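Glucuronan lyase A (PDB 2ZZJ) probably cleaves beta-1,4-linked glucuronan chains internally as a calcium-binding polysaccharide lyase built on a beta-jelly roll. Local coordinates at residues D7-G12 / V24-N29; A73-E78 / Q218-E223. All coordinates share one frame; numbering follows the deposited sequence.

Contact 1 (D7-G12 / V24-N29). With CA (calcium ion), chain B.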
loop_
_atom_site.group_PDB
_atom_site.type_symbol
_atom_site.label_atom_id
_atom_site.label_comp_id
_atom_site.label_asym_id
_atom_site.label_seq_id
_atom_site.Cartn_x
_atom_site.Cartn_y
_atom_site.Cartn_z
ATOM N N ASP A 7 12.811 -6.832 -8.080
ATOM C CA ASP A 7 12.890 -6.181 -9.391
ATOM C C ASP A 7 11.706 -6.486 -10.310
ATOM O O ASP A 7 11.832 -6.375 -11.546
ATOM C CB ASP A 7 14.170 -6.605 -10.126
ATOM C CG ASP A 7 14.141 -8.078 -10.538
ATOM O OD1 ASP A 7 13.307 -8.837 -9.994
ATOM O OD2 ASP A 7 14.977 -8.476 -11.398
ATOM N N GLY A 8 10.552 -6.809 -9.743
ATOM C CA GLY A 8 9.354 -7.057 -10.571
ATOM C C GLY A 8 9.261 -8.517 -10.979
ATOM O O GLY A 8 9.006 -8.821 -12.145
ATOM N N HIS A 9 9.427 -9.407 -10.002
ATOM C CA HIS A 9 9.321 -10.857 -10.181
ATOM C C HIS A 9 8.540 -11.491 -9.019
ATOM O O HIS A 9 8.501 -10.975 -7.886
ATOM C CB HIS A 9 10.722 -11.490 -10.222
ATOM C CG HIS A 9 11.389 -11.430 -11.564
ATOM N ND1 HIS A 9 12.455 -10.598 -11.834
ATOM C CD2 HIS A 9 11.131 -12.097 -12.719
ATOM C CE1 HIS A 9 12.832 -10.764 -13.089
ATOM N NE2 HIS A 9 12.033 -11.659 -13.651
ATOM N N LEU A 10 7.932 -12.638 -9.288
ATOM C CA LEU A 10 7.242 -13.356 -8.269
ATOM C C LEU A 10 8.215 -13.822 -7.201
ATOM O O LEU A 10 7.879 -13.848 -6.022
ATOM C CB LEU A 10 6.499 -14.561 -8.866
ATOM C CG LEU A 10 5.280 -14.199 -9.738
ATOM C CD1 LEU A 10 4.651 -15.492 -10.300
ATOM C CD2 LEU A 10 4.262 -13.382 -8.945
ATOM N N ASN A 11 9.430 -14.176 -7.607
ATOM C CA ASN A 11 10.386 -14.689 -6.620
ATOM C C ASN A 11 10.693 -13.650 -5.537
ATOM O O ASN A 11 10.982 -12.489 -5.871
ATOM C CB ASN A 11 11.680 -15.119 -7.271
ATOM C CG ASN A 11 12.560 -15.938 -6.302
ATOM O OD1 ASN A 11 12.065 -16.500 -5.314
ATOM N ND2 ASN A 11 13.842 -15.967 -6.555
ATOM N N GLY A 12 10.596 -14.057 -4.276
ATOM C CA GLY A 12 11.093 -13.241 -3.173
ATOM C C GLY A 12 9.976 -12.706 -2.322
ATOM O O GLY A 12 10.219 -12.242 -1.220
ATOM N N VAL A 24 -2.205 -11.976 -10.589
ATOM C CA VAL A 24 -0.901 -11.353 -10.329
ATOM C C VAL A 24 0.052 -12.140 -11.204
ATOM O O VAL A 24 0.209 -13.371 -11.025
ATOM C CB VAL A 24 -0.444 -11.490 -8.854
ATOM C CG1 VAL A 24 0.988 -10.943 -8.658
ATOM C CG2 VAL A 24 -1.412 -10.774 -7.872
ATOM N N SER A 25 0.685 -11.474 -12.150
ATOM C CA SER A 25 1.575 -12.182 -13.062
ATOM C C SER A 25 2.804 -11.364 -13.401
ATOM O O SER A 25 2.805 -10.139 -13.206
ATOM C CB SER A 25 0.809 -12.534 -14.342
ATOM O OG SER A 25 0.382 -11.353 -14.981
ATOM N N GLU A 26 3.843 -12.025 -13.919
ATOM C CA GLU A 26 5.016 -11.315 -14.447
ATOM C C GLU A 26 4.826 -10.984 -15.901
ATOM O O GLU A 26 4.325 -11.822 -16.671
ATOM C CB GLU A 26 6.284 -12.176 -14.312
ATOM C CG GLU A 26 6.520 -12.651 -12.959
ATOM C CD GLU A 26 7.758 -13.506 -12.848
ATOM O OE1 GLU A 26 8.203 -14.063 -13.886
ATOM O OE2 GLU A 26 8.269 -13.638 -11.727
ATOM N N VAL A 27 5.202 -9.758 -16.286
ATOM C CA VAL A 27 5.102 -9.311 -17.667
ATOM C C VAL A 27 6.435 -8.703 -18.080
ATOM O O VAL A 27 7.233 -8.325 -17.219
ATOM C CB VAL A 27 3.947 -8.274 -17.845
ATOM C CG1 VAL A 27 2.608 -8.882 -17.409
ATOM C CG2 VAL A 27 4.241 -6.945 -17.055
ATOM N N SER A 28 6.684 -8.642 -19.390
ATOM C CA SER A 28 7.887 -8.038 -19.933
ATOM C C SER A 28 7.613 -6.870 -20.883
ATOM O O SER A 28 8.556 -6.218 -21.368
ATOM C CB SER A 28 8.766 -9.123 -20.603
ATOM O OG SER A 28 7.970 -9.964 -21.442
ATOM N N ASN A 29 6.335 -6.581 -21.132
ATOM C CA ASN A 29 5.950 -5.500 -22.063
ATOM C C ASN A 29 5.702 -4.140 -21.444
ATOM O O ASN A 29 5.788 -3.125 -22.125
ATOM C CB ASN A 29 4.730 -5.892 -22.913
ATOM C CG ASN A 29 3.489 -6.187 -22.076
ATOM O OD1 ASN A 29 3.580 -6.574 -20.900
ATOM N ND2 ASN A 29 2.312 -6.029 -22.693
HETATM CA CA CA B . 11.843 -4.626 -13.184
HETATM O O HOH W 1 10.192 -14.759 -10.531
HETATM O O HOH W 2 13.250 -6.544 -13.904
HETATM O O HOH W 3 13.637 -3.658 -11.899
#
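A single carboxylate oxygen, Glu26 OE2, serves two successive backbone N-H groups of a loop: it accepts from Leu10 N directly and from Asn11 N through water 1. The direct bond, Leu10 N to Glu26 OE2, is 2.7 Å long and nearly straight (171°), and it uses the anti lone pair of the oxygen. Water 1 accepts from Asn11 N and donates to the same OE2. Glutamate suits the place because its chain, extended beyond CG, spans the gap from strand to loop. On the way, Glu26 CG passes 3.8 Å from Leu10 CG.

The His9 imidazole brings its edge to the carboxylate, with CD2 3.4 Å from Glu26 OE2 and the two planes 75° apart, which makes this a contact of ring edge and oxygen rather than a stack. The rotation of the ring is set by its ND1, which donates to Asp7 OD1 at 2.7 Å, meeting that oxygen from above the carboxylate plane. Asp7 also lends its carbonyl O to the calcium ion at 2.4 Å, beside Lys33, Ser36 and Asp222. Gly8 has a positive phi of 89°, at which a CB would be jammed against the carbonyl of Asp7 and crowd the ion.

Two residues before Glu26, Val24 CG1 lies 4.1 Å from Leu10 CD2; a branched leucine gives the loop an apolar tip to set against the buried valine. Strand 23-27 pairs with strand 37-43, whose Leu38 touches both Leu10 and Glu26, while Val24 reaches strands 15-18 and 53-63 of the opposing sheet.

Contact 2 (A73-E78 / Q218-E223); sequences AFRLSE and QVWYDE. With CA (calcium ion), chain B.
Ala73 to Leu76 pair with Asp222 to Val219 as antiparallel strands, their axes 4.6 Å apart at closest and their directions 161° apart; Ala73-Asp222 and Arg75-Trp220 are hydrogen-bonded pairs, and Ser77 N to Gln218 O continues the bonding past the strand end.

On one face, Arg75 and Trp220 lie side by side. Arg75 NH1 sits over the indole face, offset toward the rim and 3.6 Å from Trp220 CZ3, with the guanidinium nearly perpendicular to the ring. Arg75 CZ is 5.0 Å from the centre of the six-membered ring, at most a weak cation-pi attraction. CG is anti to the backbone N (chi1 -180°) and the chain runs extended as far as NE, alongside the indole; NH1 also bonds a citrate, probably from the crystallisation liquor. Trp220 CZ3 also reaches Ser77 CA at 3.6 Å, so an alanine in place of Trp220 would probably open a gap beside Ser77 and leave the Arg75 guanidinium freer to turn. Farther along this face Asp222 grips the calcium ion with both oxygens, OD1 at 2.4 Å and OD2 at 2.6 Å, as a short, forked carboxylate can.

The other face is apolar: Leu76 CD2 meets Val219 CG2 at 3.9 Å, and Phe74 CB lies 4.0 Å from Tyr221 CE1. Tyrosine suits this interior because its OH bonds Ile89 O, on strand 86-95 of the opposing sheet.

Strand 66-76 has strand 152-160 along its other edge, while the backbones of Val219 and Tyr221 hydrogen-bond those of Met40 and Leu38 in strand 37-43, on the other side of strand 216-227.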
loop_
_atom_site.group_PDB
_atom_site.type_symbol
_atom_site.label_atom_id
_atom_site.label_comp_id
_atom_site.label_asym_id
_atom_site.label_seq_id
_atom_site.Cartn_x
_atom_site.Cartn_y
_atom_site.Cartn_z
ATOM N N ALA A 73 7.647 1.373 -7.562
ATOM C CA ALA A 73 7.079 2.042 -8.716
ATOM C C ALA A 73 5.721 1.422 -9.016
ATOM O O ALA A 73 5.535 0.218 -8.834
ATOM C CB ALA A 73 8.004 1.905 -9.924
ATOM N N PHE A 74 4.779 2.224 -9.479
ATOM C CA PHE A 74 3.465 1.700 -9.914
ATOM C C PHE A 74 2.941 2.466 -11.119
ATOM O O PHE A 74 3.383 3.580 -11.390
ATOM C CB PHE A 74 2.431 1.707 -8.773
ATOM C CG PHE A 74 1.809 3.062 -8.532
ATOM C CD1 PHE A 74 0.603 3.405 -9.137
ATOM C CD2 PHE A 74 2.485 4.020 -7.747
ATOM C CE1 PHE A 74 0.020 4.694 -8.934
ATOM C CE2 PHE A 74 1.920 5.330 -7.541
ATOM C CZ PHE A 74 0.698 5.640 -8.141
ATOM N N ARG A 75 1.989 1.853 -11.819
ATOM C CA ARG A 75 1.464 2.392 -13.051
ATOM C C ARG A 75 0.009 1.971 -13.165
ATOM O O ARG A 75 -0.312 0.786 -13.058
ATOM C CB ARG A 75 2.254 1.815 -14.221
ATOM C CG ARG A 75 1.781 2.320 -15.589
ATOM C CD ARG A 75 2.474 1.507 -16.658
ATOM N NE ARG A 75 2.183 1.992 -18.007
ATOM C CZ ARG A 75 1.136 1.602 -18.725
ATOM N NH1 ARG A 75 0.270 0.752 -18.225
ATOM N NH2 ARG A 75 0.962 2.064 -19.963
ATOM N N LEU A 76 -0.880 2.948 -13.366
ATOM C CA LEU A 76 -2.259 2.613 -13.690
ATOM C C LEU A 76 -2.364 2.357 -15.183
ATOM O O LEU A 76 -1.611 2.941 -15.976
ATOM C CB LEU A 76 -3.186 3.762 -13.359
ATOM C CG LEU A 76 -3.100 4.353 -11.944
ATOM C CD1 LEU A 76 -4.046 5.552 -11.766
ATOM C CD2 LEU A 76 -3.395 3.273 -10.899
ATOM N N SER A 77 -3.332 1.541 -15.585
ATOM C CA SER A 77 -3.610 1.369 -17.027
ATOM C C SER A 77 -3.796 2.733 -17.712
ATOM O O SER A 77 -4.290 3.689 -17.135
ATOM C CB SER A 77 -4.863 0.529 -17.260
ATOM O OG SER A 77 -5.980 1.252 -16.772
ATOM N N GLU A 78 -3.356 2.810 -18.951
ATOM C CA GLU A 78 -3.549 4.056 -19.689
ATOM C C GLU A 78 -5.036 4.483 -19.763
ATOM O O GLU A 78 -5.352 5.671 -19.731
ATOM C CB GLU A 78 -2.967 3.899 -21.071
ATOM C CG GLU A 78 -3.425 5.063 -21.935
ATOM C CD GLU A 78 -2.806 5.073 -23.290
ATOM O OE1 GLU A 78 -2.673 6.207 -23.781
ATOM O OE2 GLU A 78 -2.458 3.986 -23.844
ATOM N N GLN A 218 -6.536 -2.644 -13.770
ATOM C CA GLN A 218 -5.141 -3.115 -13.912
ATOM C C GLN A 218 -4.125 -2.104 -13.380
ATOM O O GLN A 218 -4.187 -0.911 -13.716
ATOM C CB GLN A 218 -4.789 -3.393 -15.367
ATOM C CG GLN A 218 -5.840 -4.219 -16.146
ATOM C CD GLN A 218 -5.496 -4.285 -17.583
ATOM O OE1 GLN A 218 -6.042 -3.542 -18.403
ATOM N NE2 GLN A 218 -4.574 -5.164 -17.909
ATOM N N VAL A 219 -3.176 -2.595 -12.577
ATOM C CA VAL A 219 -2.101 -1.761 -12.016
ATOM C C VAL A 219 -0.813 -2.597 -12.097
ATOM O O VAL A 219 -0.852 -3.804 -11.785
ATOM C CB VAL A 219 -2.368 -1.347 -10.552
ATOM C CG1 VAL A 219 -1.171 -0.432 -10.044
ATOM C CG2 VAL A 219 -3.725 -0.609 -10.421
ATOM N N TRP A 220 0.282 -1.991 -12.551
ATOM C CA TRP A 220 1.585 -2.644 -12.646
ATOM C C TRP A 220 2.482 -2.146 -11.507
ATOM O O TRP A 220 2.287 -1.014 -11.025
ATOM C CB TRP A 220 2.253 -2.326 -13.975
ATOM C CG TRP A 220 1.608 -2.969 -15.167
ATOM C CD1 TRP A 220 2.084 -4.038 -15.892
ATOM C CD2 TRP A 220 0.368 -2.612 -15.758
ATOM N NE1 TRP A 220 1.209 -4.344 -16.938
ATOM C CE2 TRP A 220 0.152 -3.480 -16.865
ATOM C CE3 TRP A 220 -0.590 -1.638 -15.471
ATOM C CZ2 TRP A 220 -0.985 -3.403 -17.654
ATOM C CZ3 TRP A 220 -1.722 -1.548 -16.298
ATOM C CH2 TRP A 220 -1.905 -2.424 -17.360
ATOM N N TYR A 221 3.443 -2.981 -11.084
ATOM C CA TYR A 221 4.387 -2.629 -10.033
ATOM C C TYR A 221 5.779 -3.061 -10.425
ATOM O O TYR A 221 5.951 -4.040 -11.174
ATOM C CB TYR A 221 4.035 -3.366 -8.737
ATOM C CG TYR A 221 2.764 -2.890 -8.102
ATOM C CD1 TYR A 221 2.805 -1.920 -7.090
ATOM C CD2 TYR A 221 1.538 -3.379 -8.506
ATOM C CE1 TYR A 221 1.602 -1.454 -6.471
ATOM C CE2 TYR A 221 0.325 -2.915 -7.913
ATOM C CZ TYR A 221 0.387 -1.980 -6.899
ATOM O OH TYR A 221 -0.802 -1.606 -6.316
ATOM N N ASP A 222 6.765 -2.396 -9.859
ATOM C CA ASP A 222 8.158 -2.771 -10.093
ATOM C C ASP A 222 9.047 -2.135 -9.034
ATOM O O ASP A 222 8.629 -1.196 -8.353
ATOM C CB ASP A 222 8.553 -2.271 -11.488
ATOM C CG ASP A 222 9.760 -3.022 -12.077
ATOM O OD1 ASP A 222 10.371 -3.882 -11.380
ATOM O OD2 ASP A 222 10.079 -2.719 -13.235
ATOM N N GLU A 223 10.293 -2.617 -8.947
ATOM C CA GLU A 223 11.331 -1.949 -8.231
ATOM C C GLU A 223 10.894 -1.609 -6.780
ATOM O O GLU A 223 10.859 -0.438 -6.392
ATOM C CB GLU A 223 11.759 -0.682 -9.038
ATOM C CG GLU A 223 13.124 -0.142 -8.724
ATOM C CD GLU A 223 14.295 -1.068 -9.163
ATOM O OE1 GLU A 223 15.432 -0.621 -8.900
ATOM O OE2 GLU A 223 14.098 -2.197 -9.711
HETATM CA CA CA B . 11.843 -4.626 -13.184
HETATM O O HOH W 4 -7.788 -0.269 -15.215
HETATM O O HOH W 3 13.637 -3.658 -11.899
HETATM O O HOH W 2 13.250 -6.544 -13.904
#

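Overall arrangement
Contact 1 is a surface contact between a loop and a strand, contact 2 a buried pairing of two strands; both reach the same antiparallel sheet, in which strand 37-43 stands between strands 23-27 and 216-227. Their centres are about 12 Å apart, and they touch at the calcium site and again where Val27 CG2 lies 3.8 Å from Trp220 CD1. The chemistry follows the setting: 7-12 / 24-29 depends on a carboxylate, a water and a few apolar atoms, whereas 73-78 / 218-223 relies on regular backbone bonds and a hydrophobic interior face. The calcium ion joins them, taking a backbone oxygen from the first and a side-chain carboxylate from the second, waters 2 and 3 being further ligands of the ion.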